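Local atomic coordinates of beta-galactosidase (Trichoderma reesei, PDB entry 3OG2), a protein that probably hydrolyses terminal non-reducing beta-D-galactose residues in beta-D-galactosides, as a family 35 glycoside hydrolase. Residues Gly130-Arg134 with Ser704-His709; Ser784-Asp788 with Lys799-Gly803; Glu83-Gly87 with Gly829-Arg833; Leu682-Arg686 with Thr697-Leu701; Ala710-Leu714 with Pro839-Leu845. One frame throughout, in Å; residues are numbered along the deposited sequence.

Interaction 1: residues Gly130-Arg134 with Ser704-His709. With NAG (2-acetamido-2-deoxy-beta-D-glucopyranose), chain E.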
# COMPACT_ATOMS: atom_id res chain seq x y z
N GLY A 130 15.34 -11.25 -11.56
CA GLY A 130 15.23 -12.58 -12.15
C GLY A 130 16.59 -13.23 -12.43
O GLY A 130 16.65 -14.46 -12.56
N TRP A 131 17.67 -12.41 -12.55
CA TRP A 131 18.97 -13.05 -12.72
C TRP A 131 19.44 -13.82 -11.50
O TRP A 131 20.40 -14.60 -11.65
CB TRP A 131 19.97 -12.01 -13.18
CG TRP A 131 20.06 -10.69 -12.50
CD1 TRP A 131 19.46 -9.55 -12.88
CD2 TRP A 131 20.84 -10.39 -11.34
NE1 TRP A 131 19.77 -8.52 -12.05
CE2 TRP A 131 20.62 -9.00 -11.09
CE3 TRP A 131 21.69 -11.11 -10.49
CZ2 TRP A 131 21.22 -8.31 -10.03
CZ3 TRP A 131 22.26 -10.39 -9.44
CH2 TRP A 131 22.03 -9.02 -9.22
N LEU A 132 18.76 -13.72 -10.35
CA LEU A 132 19.10 -14.64 -9.25
C LEU A 132 18.69 -16.06 -9.57
O LEU A 132 19.12 -16.99 -8.90
CB LEU A 132 18.47 -14.17 -7.95
CG LEU A 132 19.20 -13.01 -7.25
CD1 LEU A 132 18.57 -12.84 -5.85
CD2 LEU A 132 20.70 -13.02 -7.12
N GLN A 133 17.84 -16.31 -10.61
CA GLN A 133 17.62 -17.68 -11.01
C GLN A 133 18.91 -18.34 -11.52
O GLN A 133 18.96 -19.57 -11.51
CB GLN A 133 16.54 -17.78 -12.11
CG GLN A 133 15.21 -17.18 -11.69
CD GLN A 133 14.02 -17.79 -12.40
OE1 GLN A 133 14.17 -18.38 -13.50
NE2 GLN A 133 12.80 -17.66 -11.85
N ARG A 134 19.91 -17.55 -11.89
CA ARG A 134 21.15 -18.10 -12.36
C ARG A 134 22.19 -18.22 -11.24
O ARG A 134 23.36 -18.54 -11.49
CB ARG A 134 21.73 -17.20 -13.46
CG ARG A 134 20.73 -17.10 -14.63
CD ARG A 134 21.43 -16.56 -15.87
NE ARG A 134 22.16 -15.29 -15.73
CZ ARG A 134 21.62 -14.08 -15.95
NH1 ARG A 134 20.34 -13.97 -16.32
NH2 ARG A 134 22.35 -12.97 -15.84
N SER A 704 14.71 -16.68 -17.73
CA SER A 704 15.71 -15.95 -16.95
C SER A 704 17.11 -16.46 -17.25
O SER A 704 18.08 -15.72 -16.97
CB SER A 704 15.44 -16.05 -15.45
OG SER A 704 14.30 -15.26 -15.10
N ASP A 705 17.25 -17.67 -17.78
CA ASP A 705 18.58 -18.16 -18.11
C ASP A 705 19.16 -17.37 -19.26
O ASP A 705 20.40 -17.40 -19.44
CB ASP A 705 18.56 -19.62 -18.51
CG ASP A 705 18.51 -20.57 -17.28
OD1 ASP A 705 18.57 -20.09 -16.13
OD2 ASP A 705 18.45 -21.81 -17.52
N TYR A 706 18.38 -16.64 -20.03
CA TYR A 706 18.82 -15.84 -21.16
C TYR A 706 18.62 -14.35 -20.90
O TYR A 706 18.75 -13.53 -21.83
CB TYR A 706 18.03 -16.27 -22.41
CG TYR A 706 18.28 -17.73 -22.76
CD1 TYR A 706 17.49 -18.73 -22.21
CD2 TYR A 706 19.28 -18.07 -23.65
CE1 TYR A 706 17.70 -20.07 -22.53
CE2 TYR A 706 19.50 -19.43 -23.98
CZ TYR A 706 18.71 -20.41 -23.44
OH TYR A 706 18.95 -21.73 -23.78
N GLY A 707 18.30 -14.00 -19.64
CA GLY A 707 18.18 -12.57 -19.33
C GLY A 707 16.80 -11.99 -19.45
O GLY A 707 16.68 -10.73 -19.38
N PHE A 708 15.76 -12.82 -19.63
CA PHE A 708 14.40 -12.35 -19.83
C PHE A 708 13.59 -12.62 -18.56
O PHE A 708 13.29 -13.80 -18.31
CB PHE A 708 13.75 -13.05 -21.03
CG PHE A 708 14.53 -12.80 -22.32
CD1 PHE A 708 14.69 -11.51 -22.82
CD2 PHE A 708 15.08 -13.89 -22.99
CE1 PHE A 708 15.38 -11.33 -24.00
CE2 PHE A 708 15.81 -13.73 -24.14
CZ PHE A 708 15.94 -12.42 -24.64
N HIS A 709 13.23 -11.57 -17.84
CA HIS A 709 12.62 -11.74 -16.52
C HIS A 709 11.20 -11.19 -16.43
O HIS A 709 10.59 -11.34 -15.35
CB HIS A 709 13.46 -10.98 -15.43
CG HIS A 709 14.90 -11.40 -15.56
ND1 HIS A 709 15.29 -12.74 -15.53
CD2 HIS A 709 15.99 -10.61 -15.80
CE1 HIS A 709 16.62 -12.74 -15.71
NE2 HIS A 709 17.06 -11.49 -15.86
C1 NAG E . 26.60 -19.84 -13.84
C2 NAG E . 26.76 -18.48 -14.54
C3 NAG E . 28.20 -18.07 -14.79
C4 NAG E . 29.08 -18.22 -13.53
C5 NAG E . 28.78 -19.59 -12.90
C6 NAG E . 29.63 -19.79 -11.64
C7 NAG E . 25.14 -17.35 -16.02
C8 NAG E . 24.80 -17.23 -17.49
N2 NAG E . 26.00 -18.35 -15.75
O3 NAG E . 28.31 -16.75 -15.29
O4 NAG E . 30.45 -18.13 -13.93
O5 NAG E . 27.36 -19.70 -12.62
O6 NAG E . 29.77 -21.13 -11.25
O7 NAG E . 24.90 -16.37 -15.30
O HOH W 1 16.06 -20.21 -14.74
O HOH W 2 12.74 -18.06 -16.04
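Residues 130-134 form a 3-10 turn. S704 and D705 belong to a second 3-10 segment that begins earlier in the chain, and a loop then runs to H709. The CA atoms of G130 and H709 lie 5.2 Å apart. This leaves no space for a side chain: a CB on G130 would clash with H709 ND1. Instead, G130 CA makes a CH-pi contact over the H709 ring, 3.7 Å from its centroid. S704 OG and H709 ND1 share a hydrogen bond of 2.7 Å. R134 NH1 donates to S704 O (2.9 Å) and R134 NE to O7 of the NAG (3.0 Å), part of a glycan attached to the protein, not a substrate. R134 NH1 also forms a salt bridge with E830, which accepts a hydrogen bond from H709 NE2. Waters 1 and 2 link Q133 OE1 to D705 OD1 and S704 N respectively. Q133 NE2 donates to A800 O, and D705 OD2 is hydrogen-bonded to S700 OG. The contact joins the TIM-barrel part to an all-beta part. The 3-10 turn lies between strand 110-116 and helix 144-163, where L132 packs on Y146 and A149. The other loop leads into strand 713-720, and F708 touches L823 of strand 820-824.

Interaction 2: residues Ser784-Asp788 with Lys799-Gly803; sequences STGLD and KAPRG
R802 has the most surface covered in this contact, followed by D788 and A800. Both segments are irregular. The CA atoms of S784 and R802 are 6.6 Å apart, and those of D788 and A800 6.9 Å. R802 is extended (phi/psi -123/134), with chi1 and chi2 both m and chi3 t. Its NE and NH2 both donate to G786 O, each at 2.9 Å. NH2 also makes a salt bridge to D788 OD1 (3.0 Å), weak as a hydrogen bond. NH1 turns back to P801 O (3.0 Å). Water 4 donates to OD2 of D788 (chi1 m) at 2.7 Å and accepts from R802 NH1 (2.9 Å). The CB of A800 packs 3.8 Å from D788 OD2. Water 3 accepts from D788 N and donates to A800 O, both at 2.8 Å. L787 CD2 rests 3.7 Å from R802 CG. G786 (123/175) has angles that call for glycine. S784 OG, with chi1 t, accepts from G786 N (3.1 Å), an ST turn. The loop joins strands 775-782 and 803-811 of the all-beta fold. L787 N donates to S124 OG, and the D788 side chain lies about 9 Å from that of N120, a galactose-binding residue, though no galactose is bound.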
# COMPACT_ATOMS: atom_id res chain seq x y z
N SER A 784 3.93 -14.51 -18.64
CA SER A 784 4.37 -14.61 -17.26
C SER A 784 3.63 -13.59 -16.43
O SER A 784 3.58 -12.41 -16.84
CB SER A 784 5.88 -14.34 -17.11
OG SER A 784 6.19 -14.35 -15.70
N THR A 785 3.09 -14.02 -15.30
CA THR A 785 2.43 -13.04 -14.41
C THR A 785 3.40 -12.59 -13.33
O THR A 785 2.99 -11.97 -12.34
CB THR A 785 1.14 -13.64 -13.83
OG1 THR A 785 1.52 -14.93 -13.30
CG2 THR A 785 0.10 -13.79 -14.93
N GLY A 786 4.68 -12.85 -13.50
CA GLY A 786 5.73 -12.37 -12.57
C GLY A 786 6.53 -13.53 -12.05
O GLY A 786 6.19 -14.71 -12.32
N LEU A 787 7.58 -13.28 -11.30
CA LEU A 787 8.34 -14.35 -10.66
C LEU A 787 7.82 -14.54 -9.25
O LEU A 787 7.33 -13.57 -8.60
CB LEU A 787 9.83 -13.94 -10.62
CG LEU A 787 10.39 -13.63 -12.02
CD1 LEU A 787 11.87 -13.30 -11.94
CD2 LEU A 787 10.14 -14.81 -12.97
N ASP A 788 7.85 -15.78 -8.78
CA ASP A 788 7.30 -16.06 -7.46
C ASP A 788 8.16 -15.44 -6.35
O ASP A 788 9.35 -15.17 -6.53
CB ASP A 788 7.23 -17.58 -7.23
CG ASP A 788 6.20 -18.26 -8.13
OD1 ASP A 788 5.27 -17.62 -8.70
OD2 ASP A 788 6.26 -19.51 -8.28
N LYS A 799 13.04 -19.15 -7.80
CA LYS A 799 13.72 -19.67 -8.99
C LYS A 799 12.79 -20.45 -9.90
O LYS A 799 13.28 -20.98 -10.90
CB LYS A 799 14.91 -20.56 -8.56
CG LYS A 799 15.98 -19.74 -7.82
CD LYS A 799 17.20 -20.64 -7.55
CE LYS A 799 18.27 -19.87 -6.78
NZ LYS A 799 19.31 -20.84 -6.27
N ALA A 800 11.47 -20.55 -9.60
CA ALA A 800 10.58 -21.24 -10.53
C ALA A 800 10.68 -20.61 -11.92
O ALA A 800 10.44 -19.41 -12.03
CB ALA A 800 9.15 -21.18 -10.04
N PRO A 801 11.08 -21.33 -12.94
CA PRO A 801 11.31 -20.69 -14.24
C PRO A 801 10.04 -20.30 -14.95
O PRO A 801 8.91 -20.70 -14.61
CB PRO A 801 12.10 -21.73 -15.03
CG PRO A 801 11.88 -23.00 -14.36
CD PRO A 801 11.54 -22.72 -12.89
N ARG A 802 10.26 -19.53 -16.01
CA ARG A 802 9.16 -19.15 -16.91
C ARG A 802 9.54 -19.61 -18.28
O ARG A 802 10.70 -19.37 -18.72
CB ARG A 802 8.94 -17.64 -16.93
CG ARG A 802 8.66 -17.13 -15.50
CD ARG A 802 7.26 -17.56 -15.07
NE ARG A 802 6.84 -17.12 -13.75
CZ ARG A 802 6.72 -17.97 -12.70
NH1 ARG A 802 7.08 -19.24 -12.79
NH2 ARG A 802 6.25 -17.47 -11.57
N GLY A 803 8.62 -20.26 -19.01
CA GLY A 803 8.92 -20.71 -20.36
C GLY A 803 8.46 -22.15 -20.50
O GLY A 803 7.33 -22.51 -20.13
O HOH W 3 9.58 -17.51 -10.18
O HOH W 4 5.64 -20.62 -10.71

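Interaction 3: residues Glu83-Gly87 with Gly829-Arg833; sequences EGKPG and GEDYR
This is a surface contact between the TIM-barrel part and a loop that follows strand 820-824, away from the galactose site. Neither segment is regular. Their backbones come nearest at K85 and E830, with CA atoms 4.8 Å apart. G84 (phi/psi -61/-32) leads into K85 (-103/123) and P86 (-56/131). E830 (-70/-20) precedes D831 (-86/60), the centre of an inverse gamma turn, whose Y832 N to E830 O bond is weak (3.1 Å). K85 has chi1 t and chi3 t, with chi2 and chi4 between wells. Its NZ meets D831 OD1 at 2.7 Å in a salt bridge. K85 CB lies 3.4 Å from E830 O. E830 (chi1 m, chi2 t) brings CG to 3.5 Å from G84 O and OE1 to 3.4 Å from P86 CD; its OE2 accepts a hydrogen bond from H709 NE2 and forms a salt bridge with R134 NH1. Y832, with chi1 p, places CE1 4.3 Å from G84 CA, and a CB on G84 would be tight against this ring. Water 5 accepts from G84 N (2.9 Å) and lies 2.8 Å from Y832 OH, also hydrogen-bonded. The direct polar link between the segments is thus one exposed salt bridge; van der Waals packing and a water bridge add to it.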
# COMPACT_ATOMS: atom_id res chain seq x y z
N GLU A 83 18.29 -2.83 -10.15
CA GLU A 83 19.48 -3.51 -10.67
C GLU A 83 19.03 -4.58 -11.66
O GLU A 83 19.37 -5.76 -11.55
CB GLU A 83 20.37 -4.06 -9.55
CG GLU A 83 21.80 -4.31 -10.05
CD GLU A 83 22.69 -5.04 -9.07
OE1 GLU A 83 22.22 -5.52 -8.05
OE2 GLU A 83 23.91 -5.13 -9.35
N GLY A 84 18.23 -4.12 -12.65
CA GLY A 84 17.76 -5.07 -13.66
C GLY A 84 18.89 -5.71 -14.43
O GLY A 84 18.77 -6.86 -14.86
N LYS A 85 20.00 -5.00 -14.64
CA LYS A 85 21.21 -5.59 -15.19
C LYS A 85 22.23 -5.82 -14.09
O LYS A 85 22.52 -4.84 -13.36
CB LYS A 85 21.85 -4.67 -16.24
CG LYS A 85 23.08 -5.32 -16.81
CD LYS A 85 23.35 -5.27 -18.22
CE LYS A 85 24.72 -5.89 -18.63
NZ LYS A 85 25.30 -5.02 -19.69
N PRO A 86 22.69 -7.02 -13.89
CA PRO A 86 23.59 -7.27 -12.78
C PRO A 86 24.81 -6.36 -12.87
O PRO A 86 25.42 -6.24 -13.95
CB PRO A 86 24.02 -8.72 -12.92
CG PRO A 86 23.16 -9.29 -14.00
CD PRO A 86 22.40 -8.21 -14.68
N GLY A 87 25.16 -5.69 -11.78
CA GLY A 87 26.30 -4.81 -11.75
C GLY A 87 25.97 -3.38 -12.11
O GLY A 87 26.86 -2.51 -12.03
N GLY A 829 16.81 -8.05 -23.18
CA GLY A 829 16.89 -8.73 -21.89
C GLY A 829 17.38 -7.80 -20.80
O GLY A 829 16.74 -6.75 -20.54
N GLU A 830 18.49 -8.14 -20.11
CA GLU A 830 19.02 -7.30 -19.05
C GLU A 830 19.62 -6.03 -19.62
O GLU A 830 19.75 -5.07 -18.82
CB GLU A 830 20.09 -8.07 -18.23
CG GLU A 830 19.36 -9.18 -17.45
CD GLU A 830 20.23 -10.30 -16.99
OE1 GLU A 830 21.48 -10.31 -17.15
OE2 GLU A 830 19.66 -11.26 -16.43
N ASP A 831 19.95 -5.99 -20.90
CA ASP A 831 20.27 -4.70 -21.57
C ASP A 831 18.95 -4.10 -22.04
O ASP A 831 18.73 -3.90 -23.25
CB ASP A 831 21.25 -4.94 -22.70
CG ASP A 831 22.56 -5.45 -22.14
OD1 ASP A 831 23.15 -4.81 -21.26
OD2 ASP A 831 23.02 -6.52 -22.57
N TYR A 832 18.04 -3.85 -21.09
CA TYR A 832 16.68 -3.45 -21.48
C TYR A 832 16.67 -2.09 -22.12
O TYR A 832 17.53 -1.22 -21.90
CB TYR A 832 15.76 -3.54 -20.25
CG TYR A 832 16.17 -2.68 -19.07
CD1 TYR A 832 17.08 -3.18 -18.12
CD2 TYR A 832 15.64 -1.42 -18.89
CE1 TYR A 832 17.47 -2.43 -17.03
CE2 TYR A 832 16.01 -0.64 -17.79
CZ TYR A 832 16.93 -1.15 -16.87
OH TYR A 832 17.28 -0.37 -15.78
N ARG A 833 15.69 -1.83 -22.99
CA ARG A 833 15.75 -0.64 -23.84
C ARG A 833 15.19 0.60 -23.21
O ARG A 833 15.54 1.71 -23.65
CB ARG A 833 15.03 -0.94 -25.16
CG ARG A 833 15.71 -2.00 -26.00
CD ARG A 833 17.13 -1.58 -26.41
NE ARG A 833 17.71 -2.53 -27.37
CZ ARG A 833 17.85 -2.31 -28.65
NH1 ARG A 833 17.47 -1.16 -29.18
NH2 ARG A 833 18.39 -3.28 -29.41
O HOH W 5 17.44 -1.41 -13.23

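Interaction 4: residues Leu682-Arg686 with Thr697-Leu701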
# COMPACT_ATOMS: atom_id res chain seq x y z
N LEU A 682 19.46 -17.45 -29.65
CA LEU A 682 19.36 -18.89 -29.73
C LEU A 682 19.17 -19.46 -28.34
O LEU A 682 19.83 -19.05 -27.37
CB LEU A 682 20.67 -19.47 -30.28
CG LEU A 682 21.08 -18.96 -31.67
CD1 LEU A 682 22.34 -19.73 -32.11
CD2 LEU A 682 19.90 -19.10 -32.64
N ALA A 683 18.27 -20.41 -28.19
CA ALA A 683 18.08 -21.10 -26.90
C ALA A 683 18.97 -22.33 -26.97
O ALA A 683 18.44 -23.41 -27.25
CB ALA A 683 16.62 -21.50 -26.66
N ASN A 684 20.27 -22.12 -26.79
CA ASN A 684 21.19 -23.21 -27.06
C ASN A 684 22.03 -23.54 -25.84
O ASN A 684 23.06 -24.25 -25.95
CB ASN A 684 22.10 -22.88 -28.25
CG ASN A 684 22.92 -21.62 -28.02
OD1 ASN A 684 22.85 -20.97 -26.96
ND2 ASN A 684 23.71 -21.29 -29.03
N LEU A 685 21.67 -23.10 -24.66
CA LEU A 685 22.39 -23.43 -23.46
C LEU A 685 22.10 -24.84 -23.02
O LEU A 685 20.93 -25.15 -22.72
CB LEU A 685 22.03 -22.46 -22.29
CG LEU A 685 22.40 -20.99 -22.65
CD1 LEU A 685 21.89 -20.03 -21.58
CD2 LEU A 685 23.91 -20.87 -22.93
N ARG A 686 23.12 -25.68 -22.99
CA ARG A 686 22.85 -27.09 -22.69
C ARG A 686 22.81 -27.40 -21.19
O ARG A 686 22.41 -28.49 -20.79
CB ARG A 686 23.90 -27.99 -23.39
CG ARG A 686 23.91 -27.74 -24.92
CD ARG A 686 24.62 -28.95 -25.58
NE ARG A 686 23.86 -30.06 -25.02
CZ ARG A 686 22.58 -30.37 -25.28
NH1 ARG A 686 21.81 -29.67 -26.13
NH2 ARG A 686 22.08 -31.43 -24.64
N THR A 697 14.99 -30.79 -20.48
CA THR A 697 15.09 -30.60 -21.90
C THR A 697 16.57 -30.55 -22.28
O THR A 697 17.41 -30.27 -21.43
CB THR A 697 14.39 -29.30 -22.31
OG1 THR A 697 14.88 -28.24 -21.47
CG2 THR A 697 12.88 -29.39 -22.14
N PRO A 698 16.89 -30.82 -23.54
CA PRO A 698 18.31 -30.79 -23.95
C PRO A 698 18.94 -29.40 -23.92
O PRO A 698 20.16 -29.31 -23.85
CB PRO A 698 18.29 -31.35 -25.36
CG PRO A 698 16.90 -31.50 -25.81
CD PRO A 698 16.00 -31.22 -24.64
N VAL A 699 18.15 -28.34 -24.01
CA VAL A 699 18.63 -26.96 -23.84
C VAL A 699 17.70 -26.28 -22.87
O VAL A 699 16.54 -26.68 -22.72
CB VAL A 699 18.63 -26.15 -25.13
CG1 VAL A 699 19.70 -26.72 -26.07
CG2 VAL A 699 17.24 -26.14 -25.81
N SER A 700 18.18 -25.26 -22.17
CA SER A 700 17.30 -24.48 -21.31
C SER A 700 16.30 -23.69 -22.14
O SER A 700 16.68 -23.00 -23.10
CB SER A 700 18.15 -23.48 -20.50
OG SER A 700 17.23 -22.71 -19.73
N LEU A 701 15.05 -23.75 -21.72
CA LEU A 701 13.98 -22.89 -22.25
C LEU A 701 13.37 -22.07 -21.14
O LEU A 701 12.17 -21.78 -21.15
CB LEU A 701 12.96 -23.76 -22.99
CG LEU A 701 13.57 -24.53 -24.17
CD1 LEU A 701 12.55 -25.53 -24.70
CD2 LEU A 701 14.03 -23.63 -25.29
O HOH W 6 20.12 -30.38 -20.63
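V699 lies against the backbone of 683-685. Its CG2 is 3.3 Å from A683 O, and its CG1 is 3.9 Å from N684 CA. The same CG1 is 3.6 Å from R686 NH1, so V699 touches A683, N684 and R686. A683 points its CB toward the other segment and meets L701 CD2 at 3.6 Å. The A683 CB is also 3.9 Å from S700 O. A683 is the centre of an inverse gamma turn, closed by a weak bond from N684 N to L682 O (3.2 Å).

The end-to-end directions, CA 683 to 686 and CA 698 to 701, are 139° apart. One direct backbone hydrogen bond joins the segments, from S700 N to L685 O (2.8 Å). V699 CA adds a CA-H...O contact to the same oxygen at 3.1 Å. Both segments belong to the long connection between strands 663-666 and 713-720, which covers part of an all-beta domain. A683 and L701 touch W821 of strand 820-824, and L701 also packs on I804 and Y807 of strand 803-811.

The R686 guanidinium has P698 O over one face, 2.8 Å from NH1, but the angle is too poor for a hydrogen bond. Water 6 lies 3.0 Å from R686 O and 2.8 Å from T697 O. T697 OG1 donates to V699 O (2.6 Å). S700 OG is hydrogen-bonded to D705 OD2. Y706 OH is hydrogen-bonded to both L685 N and S700 O.

Interaction 5: residues Ala710-Leu714 with Pro839-Leu845; sequences AGTLL and PLNEGGL
P839 (phi/psi -77/-14) opens the second segment, with its O 4.1 Å from A710 CB. L840 (-111/-13; chi1 m, chi2 t) brings CD2 to 4.0 Å and O to 3.6 Å from CB of A710 (-133/135). The CA atoms of A710 and L840 are 5.1 Å apart. N841 points away from 710-714. E842 (-98/139) sends its carboxylate away to R999, but its O comes 3.8 Å from A710 CB. The CA atoms come nearest at G843 (-96/-158) and G711 (66/-158), 3.8 Å apart. G843 CA also makes a CA-H...O contact with A710 O (3.5 Å). G711, G843 and G844 all lack room for a CB. This close approach of glycines sets the loop before helix 846-850 against the start of strand 713-720, which lies between strands 775-782 and 820-824 in an antiparallel sheet. G844 (-99/4) gives a weak hydrogen bond from its N to O of T712 (-76/140; chi1 m) at 2.8 Å, and its O is 3.4 Å from CD1 of L714 (-128/144; chi1 m, chi2 p). L845 (-66/151; chi1 m, chi2 t) is the N-cap residue of helix 846-850. Its CD2 lies 3.9 Å from T712 CG2 and 4.4 Å from L714 CD1.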
# COMPACT_ATOMS: atom_id res chain seq x y z
N ALA A 710 10.72 -10.55 -17.47
CA ALA A 710 9.51 -9.73 -17.38
C ALA A 710 8.55 -10.05 -18.55
O ALA A 710 8.92 -10.06 -19.72
CB ALA A 710 9.86 -8.25 -17.49
N GLY A 711 7.27 -10.18 -18.21
CA GLY A 711 6.23 -10.23 -19.24
C GLY A 711 6.29 -11.45 -20.12
O GLY A 711 6.82 -12.53 -19.80
N THR A 712 5.67 -11.28 -21.31
CA THR A 712 5.41 -12.43 -22.14
C THR A 712 6.69 -12.90 -22.85
O THR A 712 7.49 -12.10 -23.33
CB THR A 712 4.37 -12.02 -23.22
OG1 THR A 712 3.27 -11.37 -22.60
CG2 THR A 712 3.86 -13.22 -24.03
N LEU A 713 6.87 -14.22 -22.93
CA LEU A 713 7.97 -14.84 -23.65
C LEU A 713 7.47 -15.52 -24.92
O LEU A 713 6.32 -15.99 -24.98
CB LEU A 713 8.59 -15.93 -22.75
CG LEU A 713 9.12 -15.47 -21.40
CD1 LEU A 713 9.67 -16.69 -20.65
CD2 LEU A 713 10.17 -14.38 -21.57
N LEU A 714 8.34 -15.61 -25.92
CA LEU A 714 8.06 -16.36 -27.12
C LEU A 714 9.19 -17.33 -27.41
O LEU A 714 10.35 -16.99 -27.20
CB LEU A 714 7.81 -15.50 -28.36
CG LEU A 714 6.51 -14.69 -28.37
CD1 LEU A 714 6.67 -13.39 -27.63
CD2 LEU A 714 6.07 -14.45 -29.82
N PRO A 839 13.24 -1.89 -15.85
CA PRO A 839 13.58 -3.18 -16.43
C PRO A 839 12.38 -4.12 -16.62
O PRO A 839 12.57 -5.14 -17.29
CB PRO A 839 14.55 -3.82 -15.39
CG PRO A 839 14.22 -3.11 -14.09
CD PRO A 839 13.79 -1.71 -14.47
N LEU A 840 11.22 -3.86 -16.03
CA LEU A 840 10.12 -4.84 -16.05
C LEU A 840 8.95 -4.35 -16.91
O LEU A 840 8.09 -5.17 -17.27
CB LEU A 840 9.61 -5.11 -14.64
CG LEU A 840 10.71 -5.55 -13.65
CD1 LEU A 840 10.10 -5.88 -12.31
CD2 LEU A 840 11.47 -6.77 -14.20
N ASN A 841 8.93 -3.07 -17.30
CA ASN A 841 7.75 -2.51 -17.95
C ASN A 841 7.30 -3.24 -19.20
O ASN A 841 6.10 -3.44 -19.40
CB ASN A 841 8.04 -1.00 -18.23
CG ASN A 841 6.81 -0.28 -18.79
OD1 ASN A 841 5.79 -0.21 -18.09
ND2 ASN A 841 6.92 0.25 -20.00
N GLU A 842 8.28 -3.61 -20.05
CA GLU A 842 7.99 -4.30 -21.29
C GLU A 842 8.16 -5.80 -21.21
O GLU A 842 9.17 -6.25 -20.65
CB GLU A 842 9.04 -4.04 -22.37
CG GLU A 842 9.15 -2.63 -22.70
CD GLU A 842 10.22 -2.27 -23.72
OE1 GLU A 842 10.95 -3.03 -24.44
OE2 GLU A 842 10.27 -1.02 -23.78
N GLY A 843 7.25 -6.53 -21.81
CA GLY A 843 7.50 -7.95 -22.07
C GLY A 843 8.02 -8.15 -23.49
O GLY A 843 8.55 -7.20 -24.12
N GLY A 844 7.84 -9.39 -24.00
CA GLY A 844 8.47 -9.80 -25.24
C GLY A 844 7.54 -9.74 -26.45
O GLY A 844 7.98 -10.24 -27.50
N LEU A 845 6.29 -9.26 -26.33
CA LEU A 845 5.47 -9.28 -27.52
C LEU A 845 6.03 -8.31 -28.59
O LEU A 845 6.68 -7.32 -28.26
CB LEU A 845 4.05 -8.82 -27.17
CG LEU A 845 3.22 -9.85 -26.36
CD1 LEU A 845 1.95 -9.22 -25.84
CD2 LEU A 845 2.93 -11.10 -27.18

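Overall arrangement
Interactions 1, 2 and 5 are buried; interaction 4 is partly buried and interaction 3 lies at the surface. Interactions 1 and 3 both join the TIM-barrel part to the all-beta region. E830 of interaction 3 forms a salt bridge with R134 and accepts a hydrogen bond from H709, both of interaction 1. Interactions 2 and 4 are local, each closing a connection between beta strands. Interaction 5 brings a later loop onto the strand that follows interaction 1. The chemistry differs with place: a buried arginine in interaction 2, glycine and leucine packing in interaction 5, an exposed lysine-aspartate pair in interaction 3. Q133 links interaction 1 to A800 of interaction 2, and D705 and Y706 link it to interaction 4.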